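Local coordinates for protein aromatic-amino-acid:2-oxoglutarate transaminase (Candida albicans, PDB 6HND) that probably catalyses the pyridoxal-phosphate-dependent transfer of amino groups from aromatic amino acids, and possibly 2-aminoadipate, to 2-oxo acids, at residues D314-K317 with N318-P322; G394-E397 with W398-K401; D411-L414 with Y415-E419. All coordinates share one frame; numbering follows the deposited sequence.

In the fold
The three contacts follow one another along the chain, each local, between residues three to five apart along a helix or at its end. Contact 1 closes the short helix 312-319, whereas contacts 2 and 3 lie near the start and the end of the long helix 392-418, their centres about 26 Å apart. Contacts 1 and 2, centres about 14 Å apart, meet directly through the Y315 side chain, whose ring packs on L396 and L400 and whose hydroxyl oxygen touches I399. Contact 3 stands clear of both, with nearest atoms about 12 Å away. Helix 392-418 thus runs from near the cofactor site to the four-stranded antiparallel sheet, on which contact 3 packs, consistent with the domain-spanning helix of fold type I aminotransferases.

Contact 1 (D314-K317 with N318-P322); sequences DYLK and NHLTP
Y315 and L320 meet at the end of helix 312-319, where the chain leaves the helix. The tyrosine can be followed outward from CB: with CG anti to the backbone N (chi1 170°), the ring leans outward and toward the C-terminal end. CD1 lies 3.8 Å from H319 CB. Farther out, CZ packs on L320 CD1, and the same methyl comes within 3.3 Å of Y315 OH. The hydroxyl itself is hydrogen-bonded to the backbone oxygen of Y285, which fixes the ring at its far end. L320 divides its branches, since CD2 turns to L316 CD2 while CD1 takes the tyrosine. Y315 O accepts from both H319 N and L320 N, which approach from opposite faces of its carbonyl plane. The second bond spans five residues and marks a wider, pi-type turn closing the helix.

On the other flank D314 and N318 join polar ends. N318 ND2 donates to D314 OD1 at 3.0 Å in a nearly straight bond (167°), reaching the oxygen on its anti side while the carboxylate and amide planes stand 63° apart. The other carboxylate oxygen, D314 OD2, takes a water proton at 2.7 Å, and that water is hydrogen-bonded to H319 NE2 in the plane of the imidazole, so a single water ties carboxylate and ring together. D314 O lies at the edge of the same ring, 3.6 Å from H319 CD2, and also accepts from N318 N.

Around this turn, Y315 packs on L396, I399 and L400 of helix 392-418 and H319 touches R403 there. L316 and L320 face helix 137-151, and T321 and P322 lead past helix 260-272.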
loop_
_atom_site.group_PDB
_atom_site.type_symbol
_atom_site.label_atom_id
_atom_site.label_comp_id
_atom_site.label_asym_id
_atom_site.label_seq_id
_atom_site.Cartn_x
_atom_site.Cartn_y
_atom_site.Cartn_z
ATOM N N ASP B 314 26.105 7.090 -24.373
ATOM C CA ASP B 314 26.395 8.548 -24.352
ATOM C C ASP B 314 25.494 9.168 -23.269
ATOM O O ASP B 314 26.009 9.971 -22.454
ATOM C CB ASP B 314 26.244 9.151 -25.756
ATOM C CG ASP B 314 26.424 10.659 -25.825
ATOM O OD1 ASP B 314 27.033 11.238 -24.898
ATOM O OD2 ASP B 314 25.924 11.257 -26.803
ATOM N N TYR B 315 24.212 8.763 -23.231
ATOM C CA TYR B 315 23.235 9.160 -22.189
ATOM C C TYR B 315 23.807 8.846 -20.799
ATOM O O TYR B 315 23.966 9.752 -19.962
ATOM C CB TYR B 315 21.907 8.440 -22.408
ATOM C CG TYR B 315 20.912 8.593 -21.282
ATOM C CD1 TYR B 315 20.366 9.829 -20.967
ATOM C CD2 TYR B 315 20.514 7.496 -20.543
ATOM C CE1 TYR B 315 19.438 9.976 -19.954
ATOM C CE2 TYR B 315 19.557 7.618 -19.551
ATOM C CZ TYR B 315 19.029 8.864 -19.239
ATOM O OH TYR B 315 18.098 8.973 -18.246
ATOM N N LEU B 316 24.148 7.581 -20.562
ATOM C CA LEU B 316 24.563 7.116 -19.216
ATOM C C LEU B 316 25.801 7.899 -18.808
ATOM O O LEU B 316 25.893 8.262 -17.623
ATOM C CB LEU B 316 24.847 5.615 -19.235
ATOM C CG LEU B 316 23.630 4.718 -19.421
ATOM C CD1 LEU B 316 24.045 3.256 -19.349
ATOM C CD2 LEU B 316 22.541 5.036 -18.405
ATOM N N LYS B 317 26.700 8.158 -19.757
ATOM C CA LYS B 317 28.064 8.659 -19.444
ATOM C C LYS B 317 28.032 10.183 -19.282
ATOM O O LYS B 317 28.653 10.674 -18.330
ATOM C CB LYS B 317 29.059 8.235 -20.527
ATOM C CG LYS B 317 30.522 8.439 -20.149
ATOM C CD LYS B 317 31.509 8.156 -21.270
ATOM C CE LYS B 317 32.940 8.497 -20.896
ATOM N NZ LYS B 317 33.847 7.352 -21.156
ATOM N N ASN B 318 27.343 10.909 -20.170
ATOM C CA ASN B 318 27.501 12.380 -20.272
ATOM C C ASN B 318 26.218 13.109 -19.863
ATOM O O ASN B 318 26.356 14.261 -19.443
ATOM C CB ASN B 318 28.002 12.755 -21.665
ATOM C CG ASN B 318 29.303 12.036 -21.983
ATOM O OD1 ASN B 318 30.288 12.198 -21.269
ATOM N ND2 ASN B 318 29.298 11.193 -23.003
ATOM N N HIS B 319 25.032 12.495 -19.949
ATOM C CA HIS B 319 23.759 13.219 -19.677
ATOM C C HIS B 319 23.320 12.991 -18.226
ATOM O O HIS B 319 23.112 13.986 -17.502
ATOM C CB HIS B 319 22.714 12.846 -20.720
ATOM C CG HIS B 319 23.089 13.374 -22.062
ATOM N ND1 HIS B 319 22.575 14.558 -22.555
ATOM C CD2 HIS B 319 23.982 12.923 -22.973
ATOM C CE1 HIS B 319 23.109 14.794 -23.739
ATOM N NE2 HIS B 319 23.982 13.802 -24.019
ATOM N N LEU B 320 23.220 11.731 -17.825
ATOM C CA LEU B 320 22.755 11.309 -16.480
ATOM C C LEU B 320 23.686 11.889 -15.412
ATOM O O LEU B 320 24.862 11.672 -15.495
ATOM C CB LEU B 320 22.717 9.779 -16.449
ATOM C CG LEU B 320 21.689 9.172 -15.502
ATOM C CD1 LEU B 320 20.284 9.648 -15.867
ATOM C CD2 LEU B 320 21.778 7.649 -15.522
ATOM N N THR B 321 23.180 12.640 -14.448
ATOM C CA THR B 321 24.009 13.094 -13.312
ATOM C C THR B 321 24.059 11.972 -12.285
ATOM O O THR B 321 23.013 11.418 -11.977
ATOM C CB THR B 321 23.495 14.390 -12.695
ATOM O OG1 THR B 321 23.235 15.303 -13.769
ATOM C CG2 THR B 321 24.483 14.914 -11.675
ATOM N N PRO B 322 25.258 11.587 -11.763
ATOM C CA PRO B 322 25.378 10.537 -10.763
ATOM C C PRO B 322 24.492 10.705 -9.529
ATOM O O PRO B 322 24.323 11.827 -9.079
ATOM C CB PRO B 322 26.840 10.615 -10.338
ATOM C CG PRO B 322 27.550 11.080 -11.587
ATOM C CD PRO B 322 26.587 12.082 -12.170
HETATM O O HOH W 1 25.204 13.855 -26.737
#

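Contact 2 (G394-E397 with W398-K401); sequences GWLE and WILK
W395 and W398, one turn apart on helix 392-418, lay their indoles nearly parallel, with the six-membered ring of W395 and the five-membered ring of W398 inclined by only 12°. The rings are slid so far past each other that they barely overlap, and the touch is concentrated where W395 CZ3 comes 3.4 Å from W398 CD1. Both side chains hold CG anti to the backbone N (chi1 179° in W395, 170° in W398), which sends the two indoles forward along the same flank of the helix. I399 adds a further layer: its CD1 methyl sits over a face of the W395 five-membered ring in a CH-pi contact, 3.9 Å from the ring centroid, and the two side chains cross at about a right angle. L396 CD2 reaches that methyl more distantly. F389 meets both indoles, and F50 of the second subunit packs on W398, so this flank is closely filled.

The flank bearing E397 and K401 is looser and more exposed. E397 bends at chi2, and its OE1 comes only to 4.0 Å from L400 CD1. K401 curls at its end toward the backbone, yet NZ stays 5.7 Å from E397 OE1, too far for a salt bridge, although the opposite charges may still attract weakly. The link between these two residues is instead the backbone bond from K401 N to E397 O.

Four successive i to i+4 bonds, the shortest from L400 N to L396 O at 2.8 Å, make this regular alpha-helix. The side chain of W395 lies about 12 Å from the bound pyridoxal phosphate, consistent with the first turns of the long interdomain helix of fold type I, pyridoxal-phosphate-dependent aminotransferases.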
loop_
_atom_site.group_PDB
_atom_site.type_symbol
_atom_site.label_atom_id
_atom_site.label_comp_id
_atom_site.label_asym_id
_atom_site.label_seq_id
_atom_site.Cartn_x
_atom_site.Cartn_y
_atom_site.Cartn_z
ATOM N N GLY B 394 16.230 -1.723 -23.220
ATOM C CA GLY B 394 14.978 -1.433 -23.941
ATOM C C GLY B 394 14.120 -0.440 -23.177
ATOM O O GLY B 394 13.483 0.406 -23.811
ATOM N N TRP B 395 14.124 -0.526 -21.847
ATOM C CA TRP B 395 13.341 0.363 -20.951
ATOM C C TRP B 395 13.995 1.746 -20.977
ATOM O O TRP B 395 13.245 2.760 -21.109
ATOM C CB TRP B 395 13.223 -0.249 -19.549
ATOM C CG TRP B 395 12.474 0.592 -18.568
ATOM C CD1 TRP B 395 12.957 1.084 -17.396
ATOM C CD2 TRP B 395 11.123 1.054 -18.676
ATOM N NE1 TRP B 395 11.999 1.822 -16.767
ATOM C CE2 TRP B 395 10.866 1.828 -17.531
ATOM C CE3 TRP B 395 10.099 0.893 -19.615
ATOM C CZ2 TRP B 395 9.627 2.436 -17.303
ATOM C CZ3 TRP B 395 8.875 1.502 -19.395
ATOM C CH2 TRP B 395 8.646 2.269 -18.255
ATOM N N LEU B 396 15.329 1.794 -20.944
ATOM C CA LEU B 396 16.098 3.053 -21.156
ATOM C C LEU B 396 15.705 3.690 -22.505
ATOM O O LEU B 396 15.535 4.915 -22.544
ATOM C CB LEU B 396 17.605 2.762 -21.087
ATOM C CG LEU B 396 18.170 2.572 -19.676
ATOM C CD1 LEU B 396 19.592 2.021 -19.724
ATOM C CD2 LEU B 396 18.126 3.881 -18.875
ATOM N N GLU B 397 15.561 2.900 -23.570
ATOM C CA GLU B 397 15.192 3.417 -24.905
ATOM C C GLU B 397 13.791 4.037 -24.820
ATOM O O GLU B 397 13.574 5.082 -25.434
ATOM C CB GLU B 397 15.256 2.329 -25.977
ATOM C CG GLU B 397 16.655 1.810 -26.283
ATOM C CD GLU B 397 17.625 2.763 -26.969
ATOM O OE1 GLU B 397 17.207 3.911 -27.317
ATOM O OE2 GLU B 397 18.808 2.364 -27.139
ATOM N N TRP B 398 12.865 3.442 -24.072
ATOM C CA TRP B 398 11.540 4.066 -23.811
ATOM C C TRP B 398 11.693 5.368 -22.984
ATOM O O TRP B 398 11.008 6.362 -23.282
ATOM C CB TRP B 398 10.591 3.063 -23.149
ATOM C CG TRP B 398 9.342 3.712 -22.653
ATOM C CD1 TRP B 398 9.125 4.214 -21.405
ATOM C CD2 TRP B 398 8.156 3.991 -23.413
ATOM N NE1 TRP B 398 7.884 4.778 -21.333
ATOM C CE2 TRP B 398 7.257 4.638 -22.544
ATOM C CE3 TRP B 398 7.745 3.706 -24.717
ATOM C CZ2 TRP B 398 5.984 5.032 -22.947
ATOM C CZ3 TRP B 398 6.481 4.076 -25.106
ATOM C CH2 TRP B 398 5.625 4.756 -24.243
ATOM N N ILE B 399 12.583 5.407 -22.004
ATOM C CA ILE B 399 12.853 6.643 -21.203
ATOM C C ILE B 399 13.405 7.736 -22.132
ATOM O O ILE B 399 13.007 8.889 -21.976
ATOM C CB ILE B 399 13.788 6.312 -20.011
ATOM C CG1 ILE B 399 13.045 5.484 -18.952
ATOM C CG2 ILE B 399 14.404 7.571 -19.417
ATOM C CD1 ILE B 399 13.940 4.631 -18.048
ATOM N N LEU B 400 14.269 7.389 -23.093
ATOM C CA LEU B 400 14.843 8.374 -24.046
ATOM C C LEU B 400 13.759 8.922 -24.990
ATOM O O LEU B 400 13.786 10.152 -25.262
ATOM C CB LEU B 400 16.016 7.744 -24.794
ATOM C CG LEU B 400 17.217 7.408 -23.915
ATOM C CD1 LEU B 400 18.330 6.822 -24.756
ATOM C CD2 LEU B 400 17.701 8.628 -23.145
ATOM N N LYS B 401 12.784 8.120 -25.410
ATOM C CA LYS B 401 11.642 8.638 -26.220
ATOM C C LYS B 401 10.870 9.674 -25.399
ATOM O O LYS B 401 10.541 10.755 -25.950
ATOM C CB LYS B 401 10.687 7.532 -26.666
ATOM C CG LYS B 401 11.230 6.557 -27.697
ATOM C CD LYS B 401 10.170 5.619 -28.171
ATOM C CE LYS B 401 10.627 4.717 -29.295
ATOM N NZ LYS B 401 11.745 3.854 -28.866
#

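Contact 3 (D411-L414 with Y415-E419); sequences DLLL and YSIFE
The F418 ring lies with one face over the carbonyl oxygen of L414, its CD2 only 3.1 Å from L414 O, and with CE2 3.9 Å from L414 CB. F418 and L414 run side by side, pointing the same way, while the rings of Y423 and Y291 meet the phenylalanine edge-to-face. The Y415 ring has E419 CG over one face, offset toward the rim, and Y415 CB rests on L412 O at 3.3 Å.

These last turns of helix 392-418 pack against the four-stranded antiparallel sheet, consistent with the small C-terminal domain of fold type I aminotransferases: L413 and L414 touch V439, and I417 reaches F441 and V430. L412 and L413 also pack on helix 499-518, and L413 meets L41 of the second subunit.

The backbone bonding becomes irregular here. F418 N donates to L414 O at 2.9 Å in the usual helical way, but I417 N also reaches L414 O, an i to i+3 bond from well above the carbonyl plane, while its bond to L413 O is weak. S416 OG also donates to L413 O, at a probably imprecise 2.5 Å, the hydroxyl being folded back between the backbone N and the carbonyl carbon (chi1 73°). I417 CD1 packs 4.2 Å from L413 CG.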
loop_
_atom_site.group_PDB
_atom_site.type_symbol
_atom_site.label_atom_id
_atom_site.label_comp_id
_atom_site.label_asym_id
_atom_site.label_seq_id
_atom_site.Cartn_x
_atom_site.Cartn_y
_atom_site.Cartn_z
ATOM N N ASP B 411 11.063 23.475 -23.745
ATOM C CA ASP B 411 11.569 24.588 -24.600
ATOM C C ASP B 411 10.394 25.420 -25.146
ATOM O O ASP B 411 10.507 26.669 -25.191
ATOM C CB ASP B 411 12.450 24.051 -25.725
ATOM C CG ASP B 411 13.741 23.429 -25.236
ATOM O OD1 ASP B 411 14.147 23.713 -24.061
ATOM O OD2 ASP B 411 14.318 22.657 -26.027
ATOM N N LEU B 412 9.318 24.755 -25.553
ATOM C CA LEU B 412 8.081 25.411 -26.041
ATOM C C LEU B 412 7.566 26.373 -24.959
ATOM O O LEU B 412 7.460 27.586 -25.226
ATOM C CB LEU B 412 7.059 24.322 -26.366
ATOM C CG LEU B 412 5.991 24.687 -27.385
ATOM C CD1 LEU B 412 6.612 25.061 -28.732
ATOM C CD2 LEU B 412 5.019 23.521 -27.531
ATOM N N LEU B 413 7.317 25.871 -23.750
ATOM C CA LEU B 413 6.811 26.715 -22.635
ATOM C C LEU B 413 7.768 27.891 -22.420
ATOM O O LEU B 413 7.275 29.019 -22.213
ATOM C CB LEU B 413 6.666 25.868 -21.372
ATOM C CG LEU B 413 6.275 26.638 -20.121
ATOM C CD1 LEU B 413 4.902 27.268 -20.305
ATOM C CD2 LEU B 413 6.318 25.727 -18.899
ATOM N N LEU B 414 9.082 27.633 -22.454
ATOM C CA LEU B 414 10.116 28.689 -22.275
ATOM C C LEU B 414 10.029 29.711 -23.428
ATOM O O LEU B 414 10.122 30.912 -23.118
ATOM C CB LEU B 414 11.522 28.081 -22.120
ATOM C CG LEU B 414 12.043 28.051 -20.680
ATOM C CD1 LEU B 414 11.248 27.066 -19.844
ATOM C CD2 LEU B 414 13.511 27.714 -20.620
ATOM N N TYR B 415 9.852 29.264 -24.681
ATOM C CA TYR B 415 9.639 30.145 -25.859
ATOM C C TYR B 415 8.390 31.006 -25.588
ATOM O O TYR B 415 8.491 32.249 -25.558
ATOM C CB TYR B 415 9.546 29.315 -27.143
ATOM C CG TYR B 415 9.280 30.104 -28.409
ATOM C CD1 TYR B 415 10.294 30.820 -29.025
ATOM C CD2 TYR B 415 8.022 30.123 -28.997
ATOM C CE1 TYR B 415 10.058 31.559 -30.168
ATOM C CE2 TYR B 415 7.770 30.858 -30.144
ATOM C CZ TYR B 415 8.794 31.578 -30.732
ATOM O OH TYR B 415 8.580 32.315 -31.861
ATOM N N SER B 416 7.256 30.378 -25.290
ATOM C CA SER B 416 5.971 31.088 -25.046
ATOM C C SER B 416 6.202 32.236 -24.058
ATOM O O SER B 416 5.483 33.232 -24.156
ATOM C CB SER B 416 4.877 30.170 -24.570
ATOM O OG SER B 416 5.102 29.763 -23.231
ATOM N N ILE B 417 7.188 32.113 -23.163
ATOM C CA ILE B 417 7.438 33.098 -22.072
ATOM C C ILE B 417 8.399 34.160 -22.612
ATOM O O ILE B 417 8.124 35.374 -22.396
ATOM C CB ILE B 417 7.942 32.410 -20.779
ATOM C CG1 ILE B 417 6.839 31.591 -20.092
ATOM C CG2 ILE B 417 8.559 33.425 -19.816
ATOM C CD1 ILE B 417 7.353 30.552 -19.114
ATOM N N PHE B 418 9.475 33.736 -23.282
ATOM C CA PHE B 418 10.549 34.637 -23.781
ATOM C C PHE B 418 9.982 35.649 -24.797
ATOM O O PHE B 418 10.472 36.787 -24.826
ATOM C CB PHE B 418 11.719 33.828 -24.351
ATOM C CG PHE B 418 12.513 33.054 -23.327
ATOM C CD1 PHE B 418 12.724 33.559 -22.044
ATOM C CD2 PHE B 418 13.080 31.831 -23.655
ATOM C CE1 PHE B 418 13.475 32.851 -21.119
ATOM C CE2 PHE B 418 13.841 31.127 -22.731
ATOM C CZ PHE B 418 14.024 31.629 -21.459
ATOM N N GLU B 419 9.017 35.223 -25.615
ATOM C CA GLU B 419 8.303 36.030 -26.643
ATOM C C GLU B 419 7.356 37.049 -25.991
ATOM O O GLU B 419 6.904 37.928 -26.711
ATOM C CB GLU B 419 7.481 35.108 -27.553
ATOM C CG GLU B 419 8.330 34.309 -28.529
ATOM C CD GLU B 419 8.984 35.132 -29.634
ATOM O OE1 GLU B 419 8.261 35.638 -30.519
ATOM O OE2 GLU B 419 10.201 35.290 -29.586
#